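Local coordinates for protein rhamnosidase B (Bacillus sp., PDB 2OKX) that catalyses the hydrolysis of terminal alpha-L-rhamnose residues from glycosides, as a member of glycoside hydrolase family 78, at residues G341-S346 against P362-L367; S346-I349 against R355-Q358; S269-W272 against L277-E280. One frame throughout, in Å; residues are numbered along the deposited sequence.

Interaction 1: residues G341-S346 against P362-L367; sequences GTFDQS and PDYRAL
Phe-343 lays one face of its ring against the start of helix 362-370, over the backbone and CB of Tyr-364. Its CG stands anti to its own carbonyl carbon (chi1 -59°), which carries the ring away from the strand that follows and onto the helix. From CB outward, the atoms meet different parts of the helix. Phe-343 CD1 is 3.8 Å from Tyr-364 CB, and CG lies beside it. Phe-343 CD2 faces the backbone N of Tyr-364. Phe-343 CE1 again lies near CB of Tyr-364. Further out, Phe-343 CE2 is 3.7 Å from Asp-363 CB. At the tip, Phe-343 CZ reaches Leu-367 CD2, 4.1 Å away and near the ring plane, so this methyl sits at the ring edge.

Tyr-364 CB makes a CH-pi contact over the ring face. It sits 3.9 Å from the centroid of the Phe-343 ring, 14° off the normal. Gly-341 CA, from the same segment as Phe-343, lies toward the rim of the opposite face.

The contact packs a helix beside the sheet of domain D2 in this family 78 rhamnosidase. Cys-243 of strand 240-252 touches both Phe-343 and Tyr-364, so the two meet over one strand of the sheet. The rings of Trp-383 and His-361 also meet Phe-343.

The two rings meet obliquely, with planes 52° apart and centroids 5.9 Å apart. Tyr-364 CG is anti to the backbone N, and its ring runs on from Phe-343 to bring its OH to a hydrogen bond with Asp-304. Asp-363 brings only CB to Phe-343; its OD2 accepts a hydrogen bond from Trp-383 NE1.

Interaction 2: residues S346-I349 against R355-Q358; sequences SEYI and RRMQ
The carbonyl O of Arg-355 has two waters within hydrogen-bonding distance, one at 2.8 Å and the other at 2.6 Å from this oxygen. The first water also lies 2.7 Å from the carbonyl O of Glu-347. The second reaches the same Glu-347 O only weakly. The two backbone carbonyls are thus spanned by solvent.

Ser-346 makes the close contact. Its OG lies between the backbone N and the carbonyl carbon (chi1 63°), which turns it toward Met-357. Ser-346 OG is 3.2 Å from Met-357 N and 3.4 Å from Met-357 CB, and Ser-346 CB is 3.5 Å from Arg-355 O. The rest of Met-357 leads away, to Cys-243 and Ser-241 of strand 240-252. The bent Arg-355 chain brings NH1 to 3.9 Å from Ser-346 CB. Its NH2 turns back to a salt bridge with Asp-344.

Farther along, the Arg-356 guanidinium meets the tyrosine ring of Tyr-348. Tyr-348 CE1 lies over one guanidinium face, while Arg-356 NH2 sits at the ring edge. The planes are 80° apart, so this is not a flat stack.

The contact closes an irregular loop that follows strand 345-347 at the protein surface. Two waters span the backbone carbonyls and two arginines lie at its edge, so the contact is largely polar and probably sensitive to hydration.

Interaction 3: residues S269-W272 against L277-E280; sequences SGVW and LQTE
Leu-277 presses its CD2 methyl onto one face of the Trp-272 indole, the tight part of this contact. The methyl is 3.6 Å from the centroid of the six-membered ring, 17° off its normal. Leu-277 CB meets the pyrrole end, 3.4 Å from Trp-272 NE1. With CG anti to the backbone N (chi1 -179°), the leucine crosses the indole at a slant and brings CD2 to its face. The two residues form an antiparallel non-hydrogen-bonded pair of a short hairpin, with side chains on one sheet face. An alanine in place of Trp-272 would probably open a gap over Leu-277 and leave Glu-369 without its indole N-H partner.

The backbone beside this pair is locked by one nearly straight bond, Gln-278 N to Val-271 O at 3.0 Å (176°). Beyond it a water joins the two chains instead, bridging Val-271 N and Gln-278 O, 2.9 Å from each. Thr-279 and Glu-280 then turn off along the exposed loop.

At the other edge, Gly-270 and Trp-272 make backbone bonds to Asp-304 and Leu-302 of strand 297-309. Val-271 packs on Leu-260 and Phe-262 of strand 256-262, and Gln-278 on Tyr-290 of strand 288-294.

Overall arrangement
All three contacts lie in the D2 domain range. Interaction 3 comes first along the chain. Interactions 1 and 2 follow; they touch, share Ser-346 and strand 345-347, and have centres about 14 Å apart. All three reach one antiparallel sheet, to which strands 271-273, 276-277 and 345-347 belong. Interactions 1 and 3 have centres about 17 Å apart. Asp-304 of strand 297-309 links them, since it bonds both Tyr-364 and Ser-269. Interactions 2 and 3 are about 26 Å apart between centres and do not touch. The set therefore ties a hairpin, a helix and a surface loop to the D2 region, which is probably non-catalytic, the glycosidase domain lying elsewhere in the chain.

Interaction 1: residues G341-S346 against P362-L367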
loop_
_atom_site.group_PDB
_atom_site.type_symbol
_atom_site.label_atom_id
_atom_site.label_comp_id
_atom_site.label_asym_id
_atom_site.label_seq_id
_atom_site.Cartn_x
_atom_site.Cartn_y
_atom_site.Cartn_z
ATOM N N GLY A 341 -19.658 26.108 -2.069
ATOM C CA GLY A 341 -20.485 24.924 -1.925
ATOM C C GLY A 341 -20.724 24.716 -0.441
ATOM O O GLY A 341 -20.642 25.676 0.325
ATOM N N THR A 342 -21.001 23.489 -0.010
ATOM C CA THR A 342 -21.086 22.318 -0.874
ATOM C C THR A 342 -22.534 22.163 -1.348
ATOM O O THR A 342 -23.417 21.859 -0.551
ATOM C CB THR A 342 -20.657 21.068 -0.088
ATOM O OG1 THR A 342 -19.390 21.322 0.536
ATOM C CG2 THR A 342 -20.541 19.861 -1.008
ATOM N N PHE A 343 -22.767 22.365 -2.641
ATOM C CA PHE A 343 -24.112 22.289 -3.199
ATOM C C PHE A 343 -24.812 20.958 -2.963
ATOM O O PHE A 343 -26.014 20.923 -2.716
ATOM C CB PHE A 343 -24.085 22.620 -4.693
ATOM C CG PHE A 343 -23.548 23.996 -4.992
ATOM C CD1 PHE A 343 -22.222 24.174 -5.379
ATOM C CD2 PHE A 343 -24.359 25.117 -4.845
ATOM C CE1 PHE A 343 -21.710 25.451 -5.614
ATOM C CE2 PHE A 343 -23.859 26.398 -5.076
ATOM C CZ PHE A 343 -22.531 26.566 -5.462
ATOM N N ASP A 344 -24.060 19.867 -3.041
ATOM C CA ASP A 344 -24.607 18.539 -2.805
ATOM C C ASP A 344 -23.432 17.604 -2.538
ATOM O O ASP A 344 -22.299 17.901 -2.914
ATOM C CB ASP A 344 -25.416 18.060 -4.017
ATOM C CG ASP A 344 -26.261 16.837 -3.706
ATOM O OD1 ASP A 344 -26.412 16.512 -2.511
ATOM O OD2 ASP A 344 -26.783 16.208 -4.649
ATOM N N GLN A 345 -23.699 16.484 -1.878
ATOM C CA GLN A 345 -22.644 15.533 -1.553
ATOM C C GLN A 345 -23.215 14.150 -1.306
ATOM O O GLN A 345 -24.429 13.953 -1.322
ATOM C CB GLN A 345 -21.907 15.993 -0.299
ATOM C CG GLN A 345 -22.852 16.303 0.846
ATOM C CD GLN A 345 -22.134 16.712 2.106
ATOM O OE1 GLN A 345 -21.675 15.871 2.875
ATOM N NE2 GLN A 345 -22.023 18.015 2.324
ATOM N N SER A 346 -22.327 13.193 -1.068
ATOM C CA SER A 346 -22.743 11.829 -0.796
ATOM C C SER A 346 -21.550 10.979 -0.384
ATOM O O SER A 346 -20.401 11.322 -0.669
ATOM C CB SER A 346 -23.422 11.219 -2.027
ATOM O OG SER A 346 -22.535 11.136 -3.126
ATOM N N PRO A 362 -29.264 24.704 -8.975
ATOM C CA PRO A 362 -29.364 25.957 -9.735
ATOM C C PRO A 362 -28.209 26.947 -9.589
ATOM O O PRO A 362 -27.769 27.542 -10.576
ATOM C CB PRO A 362 -30.702 26.539 -9.272
ATOM C CG PRO A 362 -30.855 25.985 -7.884
ATOM C CD PRO A 362 -30.419 24.554 -8.069
ATOM N N ASP A 363 -27.717 27.134 -8.372
ATOM C CA ASP A 363 -26.618 28.066 -8.172
ATOM C C ASP A 363 -25.321 27.507 -8.745
ATOM O O ASP A 363 -24.521 28.241 -9.324
ATOM C CB ASP A 363 -26.464 28.396 -6.688
ATOM C CG ASP A 363 -27.649 29.176 -6.147
ATOM O OD1 ASP A 363 -28.128 30.084 -6.858
ATOM O OD2 ASP A 363 -28.096 28.892 -5.017
ATOM N N TYR A 364 -25.121 26.203 -8.595
ATOM C CA TYR A 364 -23.924 25.570 -9.128
ATOM C C TYR A 364 -23.870 25.745 -10.642
ATOM O O TYR A 364 -22.816 26.035 -11.202
ATOM C CB TYR A 364 -23.911 24.078 -8.774
ATOM C CG TYR A 364 -22.925 23.262 -9.587
ATOM C CD1 TYR A 364 -23.371 22.343 -10.540
ATOM C CD2 TYR A 364 -21.550 23.419 -9.417
ATOM C CE1 TYR A 364 -22.471 21.599 -11.305
ATOM C CE2 TYR A 364 -20.641 22.682 -10.176
ATOM C CZ TYR A 364 -21.107 21.776 -11.117
ATOM O OH TYR A 364 -20.210 21.049 -11.865
ATOM N N ARG A 365 -25.017 25.592 -11.296
ATOM C CA ARG A 365 -25.100 25.711 -12.752
ATOM C C ARG A 365 -24.977 27.128 -13.305
ATOM O O ARG A 365 -24.446 27.330 -14.396
ATOM C CB ARG A 365 -26.411 25.097 -13.250
ATOM C CG ARG A 365 -26.492 23.588 -13.104
ATOM C CD ARG A 365 -25.489 22.892 -14.008
ATOM N NE ARG A 365 -25.557 21.438 -13.874
ATOM C CZ ARG A 365 -24.846 20.584 -14.602
ATOM N NH1 ARG A 365 -24.006 21.035 -15.525
ATOM N NH2 ARG A 365 -24.977 19.277 -14.412
ATOM N N ALA A 366 -25.473 28.109 -12.563
ATOM C CA ALA A 366 -25.426 29.495 -13.021
ATOM C C ALA A 366 -24.158 30.228 -12.605
ATOM O O ALA A 366 -23.592 30.997 -13.380
ATOM C CB ALA A 366 -26.645 30.248 -12.500
ATOM N N LEU A 367 -23.719 29.970 -11.378
ATOM C CA LEU A 367 -22.552 30.619 -10.790
ATOM C C LEU A 367 -21.373 30.993 -11.684
ATOM O O LEU A 367 -20.991 32.164 -11.748
ATOM C CB LEU A 367 -22.045 29.791 -9.608
ATOM C CG LEU A 367 -20.891 30.377 -8.793
ATOM C CD1 LEU A 367 -21.090 31.863 -8.568
ATOM C CD2 LEU A 367 -20.808 29.642 -7.469
#

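Interaction 2: residues S346-I349 against R355-Q358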
loop_
_atom_site.group_PDB
_atom_site.type_symbol
_atom_site.label_atom_id
_atom_site.label_comp_id
_atom_site.label_asym_id
_atom_site.label_seq_id
_atom_site.Cartn_x
_atom_site.Cartn_y
_atom_site.Cartn_z
ATOM N N SER A 346 -22.327 13.193 -1.068
ATOM C CA SER A 346 -22.743 11.829 -0.796
ATOM C C SER A 346 -21.550 10.979 -0.384
ATOM O O SER A 346 -20.401 11.322 -0.669
ATOM C CB SER A 346 -23.422 11.219 -2.027
ATOM O OG SER A 346 -22.535 11.136 -3.126
ATOM N N GLU A 347 -21.839 9.884 0.310
ATOM C CA GLU A 347 -20.819 8.952 0.768
ATOM C C GLU A 347 -21.137 7.627 0.103
ATOM O O GLU A 347 -22.284 7.179 0.123
ATOM C CB GLU A 347 -20.873 8.805 2.288
ATOM C CG GLU A 347 -19.957 7.724 2.840
ATOM C CD GLU A 347 -20.005 7.646 4.352
ATOM O OE1 GLU A 347 -20.936 8.232 4.939
ATOM O OE2 GLU A 347 -19.122 6.993 4.953
ATOM N N TYR A 348 -20.124 6.999 -0.481
ATOM C CA TYR A 348 -20.327 5.742 -1.181
ATOM C C TYR A 348 -19.860 4.492 -0.445
ATOM O O TYR A 348 -18.682 4.344 -0.131
ATOM C CB TYR A 348 -19.643 5.809 -2.549
ATOM C CG TYR A 348 -19.833 4.576 -3.400
ATOM C CD1 TYR A 348 -21.110 4.146 -3.767
ATOM C CD2 TYR A 348 -18.736 3.845 -3.857
ATOM C CE1 TYR A 348 -21.289 3.021 -4.569
ATOM C CE2 TYR A 348 -18.903 2.718 -4.661
ATOM C CZ TYR A 348 -20.183 2.315 -5.012
ATOM O OH TYR A 348 -20.355 1.207 -5.808
ATOM N N ILE A 349 -20.807 3.603 -0.165
ATOM C CA ILE A 349 -20.528 2.327 0.490
ATOM C C ILE A 349 -20.897 1.332 -0.607
ATOM O O ILE A 349 -22.082 1.079 -0.847
ATOM C CB ILE A 349 -21.441 2.098 1.712
ATOM C CG1 ILE A 349 -21.349 3.289 2.671
ATOM C CG2 ILE A 349 -21.046 0.811 2.422
ATOM C CD1 ILE A 349 -19.964 3.547 3.217
ATOM N N ARG A 355 -28.045 7.157 -1.399
ATOM C CA ARG A 355 -28.338 8.319 -2.216
ATOM C C ARG A 355 -27.050 8.815 -2.869
ATOM O O ARG A 355 -26.012 8.907 -2.215
ATOM C CB ARG A 355 -28.936 9.416 -1.338
ATOM C CG ARG A 355 -29.077 10.754 -2.017
ATOM C CD ARG A 355 -29.565 11.794 -1.031
ATOM N NE ARG A 355 -28.871 13.060 -1.221
ATOM C CZ ARG A 355 -27.579 13.247 -0.967
ATOM N NH1 ARG A 355 -26.835 12.249 -0.507
ATOM N NH2 ARG A 355 -27.027 14.431 -1.182
ATOM N N ARG A 356 -27.125 9.129 -4.157
ATOM C CA ARG A 356 -25.963 9.619 -4.888
ATOM C C ARG A 356 -26.078 11.122 -5.129
ATOM O O ARG A 356 -27.173 11.654 -5.325
ATOM C CB ARG A 356 -25.831 8.895 -6.233
ATOM C CG ARG A 356 -25.884 7.376 -6.137
ATOM C CD ARG A 356 -24.833 6.830 -5.179
ATOM N NE ARG A 356 -25.050 5.417 -4.870
ATOM C CZ ARG A 356 -25.003 4.436 -5.767
ATOM N NH1 ARG A 356 -24.743 4.705 -7.041
ATOM N NH2 ARG A 356 -25.220 3.183 -5.389
ATOM N N MET A 357 -24.936 11.797 -5.107
ATOM C CA MET A 357 -24.878 13.234 -5.330
ATOM C C MET A 357 -25.382 13.590 -6.726
ATOM O O MET A 357 -25.137 12.863 -7.688
ATOM C CB MET A 357 -23.431 13.719 -5.185
ATOM C CG MET A 357 -23.202 15.154 -5.629
ATOM S SD MET A 357 -21.444 15.569 -5.691
ATOM C CE MET A 357 -21.042 15.005 -7.330
ATOM N N GLN A 358 -26.097 14.705 -6.829
ATOM C CA GLN A 358 -26.586 15.172 -8.120
ATOM C C GLN A 358 -25.883 16.492 -8.419
ATOM O O GLN A 358 -25.451 17.190 -7.505
ATOM C CB GLN A 358 -28.111 15.344 -8.098
ATOM C CG GLN A 358 -28.856 14.053 -8.439
ATOM C CD GLN A 358 -30.365 14.224 -8.515
ATOM O OE1 GLN A 358 -31.056 13.429 -9.158
ATOM N NE2 GLN A 358 -30.887 15.250 -7.848
HETATM O O HOH W 1 -23.725 7.219 -2.197
HETATM O O HOH W 2 -25.490 8.564 0.322
#

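Interaction 3: residues S269-W272 against L277-E280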
loop_
_atom_site.group_PDB
_atom_site.type_symbol
_atom_site.label_atom_id
_atom_site.label_comp_id
_atom_site.label_asym_id
_atom_site.label_seq_id
_atom_site.Cartn_x
_atom_site.Cartn_y
_atom_site.Cartn_z
ATOM N N SER A 269 -15.673 19.871 -14.177
ATOM C CA SER A 269 -15.928 20.148 -15.586
ATOM C C SER A 269 -15.006 21.162 -16.254
ATOM O O SER A 269 -14.936 21.210 -17.482
ATOM C CB SER A 269 -17.376 20.605 -15.766
ATOM O OG SER A 269 -17.604 21.834 -15.098
ATOM N N GLY A 270 -14.314 21.984 -15.472
ATOM C CA GLY A 270 -13.429 22.952 -16.091
ATOM C C GLY A 270 -12.951 24.100 -15.225
ATOM O O GLY A 270 -13.142 24.114 -14.006
ATOM N N VAL A 271 -12.319 25.068 -15.880
ATOM C CA VAL A 271 -11.780 26.247 -15.221
ATOM C C VAL A 271 -12.352 27.505 -15.873
ATOM O O VAL A 271 -12.406 27.612 -17.103
ATOM C CB VAL A 271 -10.237 26.290 -15.339
ATOM C CG1 VAL A 271 -9.701 27.590 -14.749
ATOM C CG2 VAL A 271 -9.620 25.088 -14.621
ATOM N N TRP A 272 -12.778 28.446 -15.039
ATOM C CA TRP A 272 -13.336 29.708 -15.505
ATOM C C TRP A 272 -12.481 30.872 -15.006
ATOM O O TRP A 272 -12.005 30.865 -13.869
ATOM C CB TRP A 272 -14.769 29.881 -14.982
ATOM C CG TRP A 272 -15.814 29.094 -15.728
ATOM C CD1 TRP A 272 -16.663 29.565 -16.688
ATOM C CD2 TRP A 272 -16.119 27.701 -15.572
ATOM N NE1 TRP A 272 -17.480 28.555 -17.138
ATOM C CE2 TRP A 272 -17.167 27.399 -16.470
ATOM C CE3 TRP A 272 -15.609 26.679 -14.760
ATOM C CZ2 TRP A 272 -17.716 26.116 -16.581
ATOM C CZ3 TRP A 272 -16.155 25.402 -14.870
ATOM C CH2 TRP A 272 -17.199 25.134 -15.776
ATOM N N LEU A 277 -15.226 30.391 -19.652
ATOM C CA LEU A 277 -14.716 29.025 -19.629
ATOM C C LEU A 277 -13.484 28.904 -20.521
ATOM O O LEU A 277 -13.529 29.234 -21.705
ATOM C CB LEU A 277 -15.811 28.057 -20.094
ATOM C CG LEU A 277 -15.567 26.542 -20.151
ATOM C CD1 LEU A 277 -14.643 26.206 -21.308
ATOM C CD2 LEU A 277 -14.992 26.053 -18.831
ATOM N N GLN A 278 -12.383 28.433 -19.944
ATOM C CA GLN A 278 -11.143 28.260 -20.692
ATOM C C GLN A 278 -11.242 26.953 -21.470
ATOM O O GLN A 278 -11.264 25.871 -20.883
ATOM C CB GLN A 278 -9.957 28.218 -19.729
ATOM C CG GLN A 278 -9.871 29.425 -18.794
ATOM C CD GLN A 278 -9.846 30.743 -19.544
ATOM O OE1 GLN A 278 -10.869 31.421 -19.673
ATOM N NE2 GLN A 278 -8.681 31.106 -20.055
ATOM N N THR A 279 -11.300 27.060 -22.793
ATOM C CA THR A 279 -11.444 25.887 -23.647
ATOM C C THR A 279 -10.147 25.268 -24.142
ATOM O O THR A 279 -10.158 24.149 -24.646
ATOM C CB THR A 279 -12.307 26.206 -24.885
ATOM O OG1 THR A 279 -11.632 27.168 -25.703
ATOM C CG2 THR A 279 -13.658 26.767 -24.465
ATOM N N GLU A 280 -9.035 25.984 -24.011
ATOM C CA GLU A 280 -7.758 25.459 -24.475
ATOM C C GLU A 280 -6.794 25.163 -23.334
ATOM O O GLU A 280 -6.742 25.889 -22.342
ATOM C CB GLU A 280 -7.104 26.439 -25.454
ATOM C CG GLU A 280 -7.978 26.806 -26.644
ATOM C CD GLU A 280 -8.490 25.590 -27.392
ATOM O OE1 GLU A 280 -7.660 24.779 -27.856
ATOM O OE2 GLU A 280 -9.726 25.446 -27.516
HETATM O O HOH W 3 -11.610 24.162 -18.589
#